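Local coordinates for oxysterol-binding protein homolog 1 (Saccharomyces cerevisiae, PDB 5H28) that carries sterols and other lipids between membranes and is targeted to the nucleus-vacuole junction through its ankyrin repeats, the part described here, at residues N80-N85 and D113-N118. Numbering follows the deposited sequence.
Sequences NERDSN and DCVLNN
The carbonyl oxygen of L116 is gripped twice by the guanidinium of R82. The stronger bond runs from R82 NH2 to L116 O at 2.9 Å; it lies in the carbonyl plane, on a lone pair, with an N-H...O angle of 150°. A weak second bond from R82 NE to L116 O measures 3.3 Å. The guanidinium therefore meets the backbone with its edge, and the paired N-H groups should limit its rotation. A bend at chi3 places R82 NE 3.6 Å from V115 CG1, a methyl that also lies at the guanidinium edge. Earlier in the chain, R82 CD rests on V115 CG1 at 3.7 Å, while N80 CB only grazes V115 CG2.

At the other end the backbones meet directly: N118 N donates to N85 O over 2.8 Å in a nearly straight bond (171°), and N117 CB lies 3.3 Å from that same oxygen. The chain that presents N85 O is shaped by an Asx turn, in which D83 OD1 accepts from N85 N at 2.8 Å, above the carboxylate plane; D83 OD1 also receives N87 N. N117 directs its polar end beyond the two segments, OD1 accepting from L121 N and ND2 donating to N87 OD1. The amide of N80 bonds to T110 O and N112 N, joining the loops near V115.

Residues 80-85 and 115-118 run in nearly the same direction, 12° apart. N117 OD1, which also takes S119 N weakly, matches D83 OD1 34 residues earlier, consistent with equivalent turns of consecutive ankyrin repeats. Segment 80-85 leads toward helix 89-95, and segment 113-118 follows helix 99-106 and precedes helix 130-156, so this largely surface contact joins the loops flanking that helical pair, with N117 touching H91 of helix 89-95.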
ATOM      1  N   ASN A  80       9.195   5.077   1.380  1.00  6.86           N
ATOM      2  CA  ASN A  80       8.228   6.039   0.871  1.00  6.50           C
ATOM      3  C   ASN A  80       8.264   7.395   1.570  1.00  6.09           C
ATOM      4  O   ASN A  80       7.270   8.121   1.578  1.00  7.80           O
ATOM      5  CB  ASN A  80       6.835   5.424   0.973  1.00  7.17           C
ATOM      6  CG  ASN A  80       6.795   4.022   0.411  1.00  6.22           C
ATOM      7  OD1 ASN A  80       7.075   3.812  -0.769  1.00  8.16           O
ATOM      8  ND2 ASN A  80       6.463   3.048   1.253  1.00  9.01           N
ATOM      9  N   GLU A  81       9.416   7.726   2.149  1.00  6.18           N
ATOM     10  CA  GLU A  81       9.620   9.003   2.834  1.00  5.52           C
ATOM     11  C   GLU A  81       9.284  10.162   1.896  1.00  6.40           C
ATOM     12  O   GLU A  81       9.721  10.176   0.750  1.00  5.84           O
ATOM     13  CB  GLU A  81      11.086   9.122   3.260  1.00  7.06           C
ATOM     14  CG  GLU A  81      11.476  10.433   3.943  1.00  7.88           C
ATOM     15  CD  GLU A  81      11.139  10.451   5.420  1.00 12.78           C
ATOM     16  OE1 GLU A  81      11.149   9.367   6.040  1.00 13.00           O
ATOM     17  OE2 GLU A  81      10.884  11.549   5.965  1.00 14.66           O
ATOM     18  N   ARG A  82       8.518  11.136   2.376  1.00  5.80           N
ATOM     19  CA  ARG A  82       8.176  12.292   1.548  1.00  6.93           C
ATOM     20  C   ARG A  82       9.007  13.498   1.977  1.00  7.46           C
ATOM     21  O   ARG A  82       9.106  13.791   3.174  1.00  8.59           O
ATOM     22  CB  ARG A  82       6.682  12.626   1.677  1.00  9.32           C
ATOM     23  CG  ARG A  82       5.751  11.539   1.146  1.00 10.57           C
ATOM     24  CD  ARG A  82       4.271  11.874   1.344  1.00 12.99           C
ATOM     25  NE  ARG A  82       3.733  12.809   0.353  1.00 14.57           N
ATOM     26  CZ  ARG A  82       3.351  14.053   0.627  1.00 15.72           C
ATOM     27  NH1 ARG A  82       3.455  14.523   1.862  1.00 17.81           N
ATOM     28  NH2 ARG A  82       2.833  14.818  -0.327  1.00 13.21           N
ATOM     29  N   ASP A  83       9.616  14.186   1.010  1.00  7.59           N
ATOM     30  CA  ASP A  83      10.405  15.374   1.323  1.00  7.68           C
ATOM     31  C   ASP A  83       9.486  16.595   1.386  1.00  7.82           C
ATOM     32  O   ASP A  83       8.264  16.446   1.381  1.00  8.29           O
ATOM     33  CB  ASP A  83      11.542  15.585   0.303  1.00  9.31           C
ATOM     34  CG  ASP A  83      11.053  15.770  -1.127  1.00  9.76           C
ATOM     35  OD1 ASP A  83       9.902  16.197  -1.342  1.00  6.52           O
ATOM     36  OD2 ASP A  83      11.857  15.506  -2.052  1.00 10.12           O
ATOM     37  N   SER A  84      10.062  17.792   1.448  1.00  7.74           N
ATOM     38  CA  SER A  84       9.250  19.002   1.544  1.00  8.65           C
ATOM     39  C   SER A  84       8.344  19.264   0.342  1.00  9.16           C
ATOM     40  O   SER A  84       7.421  20.074   0.431  1.00 11.69           O
ATOM     41  CB  SER A  84      10.137  20.223   1.808  1.00  9.95           C
ATOM     42  OG  SER A  84      11.028  20.461   0.739  1.00 12.78           O
ATOM     43  N   ASN A  85       8.611  18.598  -0.780  1.00  7.17           N
ATOM     44  CA  ASN A  85       7.780  18.744  -1.976  1.00  7.59           C
ATOM     45  C   ASN A  85       6.775  17.601  -2.041  1.00  7.36           C
ATOM     46  O   ASN A  85       5.956  17.529  -2.959  1.00  6.88           O
ATOM     47  CB  ASN A  85       8.629  18.709  -3.255  1.00  8.26           C
ATOM     48  CG  ASN A  85       9.212  20.060  -3.606  1.00 10.63           C
ATOM     49  OD1 ASN A  85       8.581  21.092  -3.388  1.00 12.05           O
ATOM     50  ND2 ASN A  85      10.414  20.059  -4.172  1.00 10.82           N
ATOM     51  N   ASP A 113       3.924   2.951  -4.650  1.00  7.19           N
ATOM     52  CA  ASP A 113       4.052   3.788  -5.834  1.00  6.96           C
ATOM     53  C   ASP A 113       2.853   4.697  -6.082  1.00  7.61           C
ATOM     54  O   ASP A 113       2.779   5.352  -7.114  1.00  9.22           O
ATOM     55  CB  ASP A 113       4.329   2.913  -7.071  1.00  8.70           C
ATOM     56  CG  ASP A 113       3.228   1.898  -7.345  1.00  7.89           C
ATOM     57  OD1 ASP A 113       2.451   1.582  -6.423  1.00  9.17           O
ATOM     58  OD2 ASP A 113       3.153   1.397  -8.492  1.00 10.40           O
ATOM     59  N   CYS A 114       1.928   4.757  -5.128  1.00  7.38           N
ATOM     60  CA  CYS A 114       0.744   5.600  -5.284  1.00  8.74           C
ATOM     61  C   CYS A 114       0.810   6.905  -4.504  1.00  8.15           C
ATOM     62  O   CYS A 114      -0.135   7.687  -4.526  1.00 11.07           O
ATOM     63  CB  CYS A 114      -0.513   4.836  -4.871  1.00 10.86           C
ATOM     64  SG  CYS A 114      -0.936   3.493  -5.988  1.00 13.95           S
ATOM     65  N   VAL A 115       1.917   7.143  -3.811  1.00  6.43           N
ATOM     66  CA  VAL A 115       2.067   8.372  -3.044  1.00  5.37           C
ATOM     67  C   VAL A 115       2.015   9.593  -3.968  1.00  5.19           C
ATOM     68  O   VAL A 115       2.632   9.610  -5.033  1.00  6.63           O
ATOM     69  CB  VAL A 115       3.402   8.376  -2.265  1.00  5.24           C
ATOM     70  CG1 VAL A 115       3.573   9.696  -1.525  1.00  6.51           C
ATOM     71  CG2 VAL A 115       3.432   7.216  -1.274  1.00  9.08           C
ATOM     72  N   LEU A 116       1.272  10.617  -3.556  1.00  6.41           N
ATOM     73  CA  LEU A 116       1.159  11.839  -4.347  1.00  7.27           C
ATOM     74  C   LEU A 116       2.029  12.920  -3.720  1.00  7.42           C
ATOM     75  O   LEU A 116       2.087  13.032  -2.496  1.00  7.99           O
ATOM     76  CB  LEU A 116      -0.297  12.324  -4.372  1.00  9.23           C
ATOM     77  CG  LEU A 116      -1.345  11.332  -4.875  1.00 12.52           C
ATOM     78  CD1 LEU A 116      -2.740  11.921  -4.713  1.00 14.40           C
ATOM     79  CD2 LEU A 116      -1.064  11.000  -6.322  1.00 14.11           C
ATOM     80  N   ASN A 117       2.723  13.698  -4.546  1.00  7.22           N
ATOM     81  CA  ASN A 117       3.537  14.780  -4.003  1.00  6.51           C
ATOM     82  C   ASN A 117       2.634  16.007  -3.839  1.00  7.34           C
ATOM     83  O   ASN A 117       1.423  15.911  -4.053  1.00  7.38           O
ATOM     84  CB  ASN A 117       4.764  15.079  -4.894  1.00  7.22           C
ATOM     85  CG  ASN A 117       4.400  15.541  -6.295  1.00  5.84           C
ATOM     86  OD1 ASN A 117       3.259  15.892  -6.573  1.00  8.07           O
ATOM     87  ND2 ASN A 117       5.392  15.557  -7.186  1.00  6.25           N
ATOM     88  N   ASN A 118       3.201  17.143  -3.451  1.00  7.63           N
ATOM     89  CA  ASN A 118       2.393  18.347  -3.237  1.00  8.80           C
ATOM     90  C   ASN A 118       1.652  18.834  -4.474  1.00  8.72           C
ATOM     91  O   ASN A 118       0.627  19.513  -4.357  1.00 10.50           O
ATOM     92  CB  ASN A 118       3.251  19.483  -2.667  1.00  9.03           C
ATOM     93  CG  ASN A 118       3.709  19.211  -1.245  1.00 11.25           C
ATOM     94  OD1 ASN A 118       4.306  20.073  -0.600  1.00 19.03           O
ATOM     95  ND2 ASN A 118       3.431  18.011  -0.750  1.00 10.79           N
TER